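Local coordinates for nucleoside diphosphate kinase (Aquifex aeolicus, PDB 3ZTP), which transfers the gamma phosphate of ATP to nucleoside diphosphates by a ping-pong mechanism, probably through a phosphorylated enzyme intermediate, and works as a homotetramer, at residues Ala36-Phe50 with Tyr130-Val142. Sequence-based numbering, arbitrary orientation. Where two conformers were deposited one is given.
With GOL (glycerol), chain C.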
loop_
_atom_site.group_PDB
_atom_site.type_symbol
_atom_site.label_atom_id
_atom_site.label_comp_id
_atom_site.label_asym_id
_atom_site.label_seq_id
_atom_site.Cartn_x
_atom_site.Cartn_y
_atom_site.Cartn_z
ATOM N N ALA A 36 -6.308 11.518 2.419
ATOM C CA ALA A 36 -5.835 10.139 2.489
ATOM C C ALA A 36 -6.514 9.503 3.687
ATOM O O ALA A 36 -6.876 10.189 4.662
ATOM C CB ALA A 36 -4.307 10.075 2.638
ATOM N N LEU A 37 -6.708 8.203 3.627
ATOM C CA LEU A 37 -7.423 7.481 4.672
ATOM C C LEU A 37 -7.068 6.040 4.600
ATOM O O LEU A 37 -7.126 5.453 3.523
ATOM C CB LEU A 37 -8.949 7.647 4.461
ATOM C CG LEU A 37 -9.858 6.976 5.480
ATOM C CD1 LEU A 37 -9.849 7.671 6.770
ATOM C CD2 LEU A 37 -11.276 6.928 4.936
ATOM N N LYS A 38 -6.733 5.435 5.723
ATOM C CA LYS A 38 -6.653 3.988 5.745
ATOM C C LYS A 38 -6.612 3.448 7.146
ATOM O O LYS A 38 -6.269 4.134 8.097
ATOM C CB LYS A 38 -5.437 3.484 4.974
ATOM C CG LYS A 38 -4.127 3.645 5.731
ATOM C CD LYS A 38 -2.920 3.376 4.822
ATOM C CE LYS A 38 -1.626 3.835 5.457
ATOM N NZ LYS A 38 -0.508 3.588 4.496
ATOM N N MET A 39 -7.004 2.188 7.227
ATOM C CA MET A 39 -6.921 1.357 8.427
ATOM C C MET A 39 -5.659 0.520 8.346
ATOM O O MET A 39 -5.383 -0.080 7.314
ATOM C CB MET A 39 -8.149 0.455 8.513
ATOM C CG MET A 39 -8.099 -0.478 9.685
ATOM S SD MET A 39 -9.632 -1.419 9.853
ATOM C CE MET A 39 -10.729 -0.150 10.300
ATOM N N PHE A 40 -4.889 0.476 9.426
ATOM C CA PHE A 40 -3.669 -0.293 9.482
ATOM C C PHE A 40 -3.424 -0.660 10.935
ATOM O O PHE A 40 -4.176 -0.244 11.827
ATOM C CB PHE A 40 -2.485 0.499 8.881
ATOM C CG PHE A 40 -2.112 1.693 9.678
ATOM C CD1 PHE A 40 -2.835 2.865 9.561
ATOM C CD2 PHE A 40 -1.061 1.639 10.606
ATOM C CE1 PHE A 40 -2.530 3.977 10.346
ATOM C CE2 PHE A 40 -0.734 2.773 11.365
ATOM C CZ PHE A 40 -1.489 3.923 11.236
ATOM N N ARG A 41 -2.384 -1.444 11.178
ATOM C CA ARG A 41 -2.006 -1.814 12.536
ATOM C C ARG A 41 -0.532 -1.498 12.737
ATOM O O ARG A 41 0.335 -2.041 12.036
ATOM C CB ARG A 41 -2.268 -3.287 12.760
ATOM C CG ARG A 41 -1.708 -3.783 14.081
ATOM C CD ARG A 41 -2.780 -4.311 14.933
ATOM N NE ARG A 41 -2.289 -4.762 16.232
ATOM C CZ ARG A 41 -2.866 -5.731 16.913
ATOM N NH1 ARG A 41 -3.944 -6.333 16.422
ATOM N NH2 ARG A 41 -2.381 -6.073 18.092
ATOM N N PHE A 42 -0.226 -0.600 13.656
ATOM C CA PHE A 42 1.158 -0.375 14.057
ATOM C C PHE A 42 1.708 -1.644 14.708
ATOM O O PHE A 42 1.079 -2.194 15.630
ATOM C CB PHE A 42 1.241 0.694 15.159
ATOM C CG PHE A 42 1.192 2.122 14.706
ATOM C CD1 PHE A 42 2.194 2.674 13.927
ATOM C CD2 PHE A 42 0.176 2.947 15.149
ATOM C CE1 PHE A 42 2.180 4.003 13.575
ATOM C CE2 PHE A 42 0.158 4.288 14.790
ATOM C CZ PHE A 42 1.159 4.818 13.999
ATOM N N THR A 43 2.891 -2.071 14.268
ATOM C CA THR A 43 3.705 -2.935 15.131
ATOM C C THR A 43 4.207 -2.097 16.308
ATOM O O THR A 43 4.235 -0.879 16.238
ATOM C CB THR A 43 4.931 -3.472 14.392
ATOM O OG1 THR A 43 5.753 -2.362 14.026
ATOM C CG2 THR A 43 4.517 -4.227 13.146
ATOM N N PRO A 44 4.617 -2.740 17.402
ATOM C CA PRO A 44 5.193 -1.956 18.487
ATOM C C PRO A 44 6.394 -1.124 18.028
ATOM O O PRO A 44 6.548 0.025 18.443
ATOM C CB PRO A 44 5.586 -3.037 19.514
ATOM C CG PRO A 44 4.584 -4.132 19.291
ATOM C CD PRO A 44 4.400 -4.145 17.781
ATOM N N GLU A 45 7.222 -1.672 17.157
ATOM C CA GLU A 45 8.372 -0.956 16.675
ATOM C C GLU A 45 7.971 0.311 15.906
ATOM O O GLU A 45 8.534 1.385 16.117
ATOM C CB GLU A 45 9.187 -1.896 15.793
ATOM C CG GLU A 45 9.765 -3.143 16.525
ATOM C CD GLU A 45 8.721 -4.132 17.116
ATOM O OE1 GLU A 45 7.711 -4.506 16.459
ATOM O OE2 GLU A 45 8.944 -4.568 18.268
ATOM N N LYS A 46 6.991 0.176 15.024
ATOM C CA LYS A 46 6.528 1.318 14.212
ATOM C C LYS A 46 5.835 2.372 15.076
ATOM O O LYS A 46 6.031 3.565 14.861
ATOM C CB LYS A 46 5.633 0.877 13.038
ATOM C CG LYS A 46 6.345 0.125 11.920
ATOM C CD LYS A 46 7.269 0.990 11.125
ATOM C CE LYS A 46 7.942 0.179 10.022
ATOM N NZ LYS A 46 8.988 1.019 9.437
ATOM N N ALA A 47 5.012 1.950 16.042
ATOM C CA ALA A 47 4.421 2.919 16.953
ATOM C C ALA A 47 5.501 3.692 17.716
ATOM O O ALA A 47 5.398 4.908 17.900
ATOM C CB ALA A 47 3.503 2.226 17.919
ATOM N N GLY A 48 6.545 2.995 18.141
ATOM C CA GLY A 48 7.657 3.636 18.826
ATOM C C GLY A 48 8.396 4.663 17.975
ATOM O O GLY A 48 8.790 5.741 18.464
ATOM N N GLU A 49 8.592 4.334 16.697
ATOM C CA GLU A 49 9.209 5.265 15.766
ATOM C C GLU A 49 8.316 6.467 15.496
ATOM O O GLU A 49 8.797 7.589 15.426
ATOM C CB GLU A 49 9.516 4.562 14.442
ATOM C CG GLU A 49 10.630 3.531 14.555
ATOM C CD GLU A 49 10.868 2.762 13.262
ATOM O OE1 GLU A 49 10.191 3.010 12.239
ATOM O OE2 GLU A 49 11.785 1.908 13.284
ATOM N N PHE A 50 7.020 6.232 15.330
ATOM C CA PHE A 50 6.095 7.334 15.095
ATOM C C PHE A 50 6.152 8.314 16.253
ATOM O O PHE A 50 6.185 9.521 16.048
ATOM C CB PHE A 50 4.679 6.790 14.912
ATOM C CG PHE A 50 3.645 7.858 14.629
ATOM C CD1 PHE A 50 3.374 8.243 13.332
ATOM C CD2 PHE A 50 2.953 8.482 15.647
ATOM C CE1 PHE A 50 2.427 9.210 13.055
ATOM C CE2 PHE A 50 2.021 9.482 15.374
ATOM C CZ PHE A 50 1.758 9.839 14.067
ATOM N N TYR A 130 6.258 15.162 9.247
ATOM C CA TYR A 130 6.802 13.870 9.667
ATOM C C TYR A 130 5.751 12.790 9.781
ATOM O O TYR A 130 5.908 11.669 9.294
ATOM C CB TYR A 130 7.501 14.002 11.035
ATOM C CG TYR A 130 7.960 12.668 11.615
ATOM C CD1 TYR A 130 9.084 12.054 11.126
ATOM C CD2 TYR A 130 7.256 12.022 12.637
ATOM C CE1 TYR A 130 9.513 10.843 11.624
ATOM C CE2 TYR A 130 7.681 10.794 13.138
ATOM C CZ TYR A 130 8.814 10.213 12.616
ATOM O OH TYR A 130 9.308 9.002 13.063
ATOM N N GLU A 131 4.657 13.109 10.453
ATOM C CA GLU A 131 3.645 12.126 10.730
ATOM C C GLU A 131 2.893 11.699 9.478
ATOM O O GLU A 131 2.595 10.506 9.302
ATOM C CB GLU A 131 2.650 12.712 11.729
ATOM C CG GLU A 131 3.277 12.929 13.109
ATOM C CD GLU A 131 2.341 13.556 14.110
ATOM O OE1 GLU A 131 1.162 13.777 13.801
ATOM O OE2 GLU A 131 2.807 13.815 15.234
ATOM N N ILE A 132 2.574 12.653 8.604
ATOM C CA ILE A 132 1.919 12.294 7.341
ATOM C C ILE A 132 2.807 11.348 6.558
ATOM O O ILE A 132 2.315 10.317 6.100
ATOM C CB ILE A 132 1.578 13.540 6.539
ATOM C CG1 ILE A 132 0.461 14.312 7.243
ATOM C CG2 ILE A 132 1.159 13.158 5.133
ATOM C CD1 ILE A 132 0.203 15.700 6.656
ATOM N N CYS A 133 4.087 11.665 6.392
ATOM C CA CYS A 133 4.997 10.790 5.660
ATOM C C CYS A 133 5.193 9.448 6.354
ATOM O O CYS A 133 5.478 8.435 5.701
ATOM C CB CYS A 133 6.344 11.479 5.466
ATOM S SG CYS A 133 6.295 12.791 4.219
ATOM N N PHE A 134 5.067 9.407 7.664
ATOM C CA PHE A 134 5.244 8.139 8.335
ATOM C C PHE A 134 4.162 7.146 7.913
ATOM O O PHE A 134 4.421 5.942 7.789
ATOM C CB PHE A 134 5.241 8.289 9.853
ATOM C CG PHE A 134 5.866 7.127 10.550
ATOM C CD1 PHE A 134 5.159 5.982 10.855
ATOM C CD2 PHE A 134 7.212 7.159 10.812
ATOM C CE1 PHE A 134 5.786 4.896 11.459
ATOM C CE2 PHE A 134 7.845 6.077 11.424
ATOM C CZ PHE A 134 7.125 4.944 11.731
ATOM N N ILE A 135 2.944 7.633 7.712
ATOM C CA ILE A 135 1.789 6.777 7.473
ATOM C C ILE A 135 1.445 6.639 5.989
ATOM O O ILE A 135 1.047 5.573 5.545
ATOM C CB ILE A 135 0.551 7.341 8.226
ATOM C CG1 ILE A 135 0.845 7.469 9.727
ATOM C CG2 ILE A 135 -0.695 6.487 7.970
ATOM C CD1 ILE A 135 1.292 6.173 10.403
ATOM N N PHE A 136 1.587 7.735 5.242
ATOM C CA PHE A 136 1.121 7.816 3.859
ATOM C C PHE A 136 2.208 8.299 2.930
ATOM O O PHE A 136 2.805 9.343 3.184
ATOM C CB PHE A 136 -0.039 8.835 3.727
ATOM C CG PHE A 136 -1.312 8.435 4.420
ATOM C CD1 PHE A 136 -2.095 7.411 3.936
ATOM C CD2 PHE A 136 -1.702 9.095 5.557
ATOM C CE1 PHE A 136 -3.277 7.066 4.577
ATOM C CE2 PHE A 136 -2.905 8.787 6.185
ATOM C CZ PHE A 136 -3.667 7.765 5.711
ATOM N N SER A 137 2.393 7.610 1.813
ATOM C CA SER A 137 3.239 8.152 0.753
ATOM C C SER A 137 2.462 9.183 -0.048
ATOM O O SER A 137 1.220 9.261 0.005
ATOM C CB SER A 137 3.673 7.058 -0.204
ATOM O OG SER A 137 2.578 6.635 -0.982
ATOM N N GLY A 138 3.164 9.955 -0.845
ATOM C CA GLY A 138 2.544 10.831 -1.809
ATOM C C GLY A 138 1.616 10.118 -2.751
ATOM O O GLY A 138 0.612 10.687 -3.196
ATOM N N LEU A 139 1.928 8.867 -3.070
ATOM C CA LEU A 139 1.064 8.083 -3.949
ATOM C C LEU A 139 -0.315 7.801 -3.346
ATOM O O LEU A 139 -1.255 7.502 -4.091
ATOM C CB LEU A 139 1.723 6.751 -4.317
ATOM C CG LEU A 139 3.014 6.857 -5.120
ATOM C CD1 LEU A 139 3.654 5.479 -5.304
ATOM C CD2 LEU A 139 2.751 7.469 -6.476
ATOM N N GLU A 140 -0.429 7.857 -2.016
ATOM C CA GLU A 140 -1.679 7.602 -1.309
ATOM C C GLU A 140 -2.522 8.834 -1.057
ATOM O O GLU A 140 -3.624 8.740 -0.499
ATOM C CB GLU A 140 -1.378 6.964 0.051
ATOM C CG GLU A 140 -0.775 5.585 -0.043
ATOM C CD GLU A 140 -0.399 5.045 1.301
ATOM O OE1 GLU A 140 -1.273 4.484 1.986
ATOM O OE2 GLU A 140 0.774 5.146 1.703
ATOM N N ILE A 141 -2.031 10.002 -1.417
ATOM C CA ILE A 141 -2.742 11.258 -1.220
ATOM C C ILE A 141 -3.495 11.549 -2.518
ATOM O O ILE A 141 -2.890 11.680 -3.577
ATOM C CB ILE A 141 -1.753 12.358 -0.796
ATOM C CG1 ILE A 141 -1.156 11.939 0.545
ATOM C CG2 ILE A 141 -2.470 13.713 -0.722
ATOM C CD1 ILE A 141 -0.028 12.816 1.059
ATOM N N VAL A 142 -4.826 11.594 -2.465
ATOM C CA VAL A 142 -5.655 11.616 -3.686
ATOM C C VAL A 142 -6.806 12.599 -3.547
ATOM O O VAL A 142 -7.056 13.103 -2.453
ATOM C CB VAL A 142 -6.238 10.214 -4.033
ATOM C CG1 VAL A 142 -5.138 9.256 -4.430
ATOM C CG2 VAL A 142 -7.053 9.643 -2.866
ATOM O OXT VAL A 142 -7.481 12.940 -4.532
HETATM C C1 GOL C . 4.462 12.234 17.142
HETATM O O1 GOL C . 4.529 12.862 18.403
HETATM C C2 GOL C . 5.667 12.596 16.271
HETATM O O2 GOL C . 5.508 13.853 15.665
HETATM C C3 GOL C . 6.947 12.684 17.086
HETATM O O3 GOL C . 7.150 11.490 17.790
HETATM O O HOH W 1 -5.386 7.057 1.113
#
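In the conformer described, the Lys38 side chain rises from strand 33-40, the outermost of its own chain's sheet, which bonds through its backbone to a neighbouring subunit, and donates to the carbonyl of Ile135, the last residue of helix 125-135 (NZ to O, 2.7 Å), while forming a salt bridge with Glu140. In this ferredoxin-like alpha/beta sandwich of the NDP kinase family, the contact lays strand 33-40 and helix 44-50 against the C-terminal helix and tail. The C=O...N angle at Ile135 is 164°, and Glu140 OE1 receives NZ on its syn lone pair. Glu140 OE2 takes Ser137 N, so one carboxylate joins strand and tail. Beside this, the Phe136 ring is sandwiched between Ala36 CB, 3.6 Å from its centroid, and Ile135 CG2. In the same Ile135 conformer, CD1 reaches Phe40 and Phe42.

Helix 44-50 runs nearly antiparallel to residues 130-135. Phe50, its CG opposite the backbone N (chi1 -179°), forms an offset edge-to-face pair on the face of Phe134, planes 80° apart. Its CZ lies 3.6 Å from Glu131 CG; Glu131 OE1 is hydrogen-bonded to Ser122 OG and to His120 NE2, the predicted phosphohistidine, which it probably orients. Tyr130 OH donates to Glu49 O over 2.8 Å, from above the carbonyl plane.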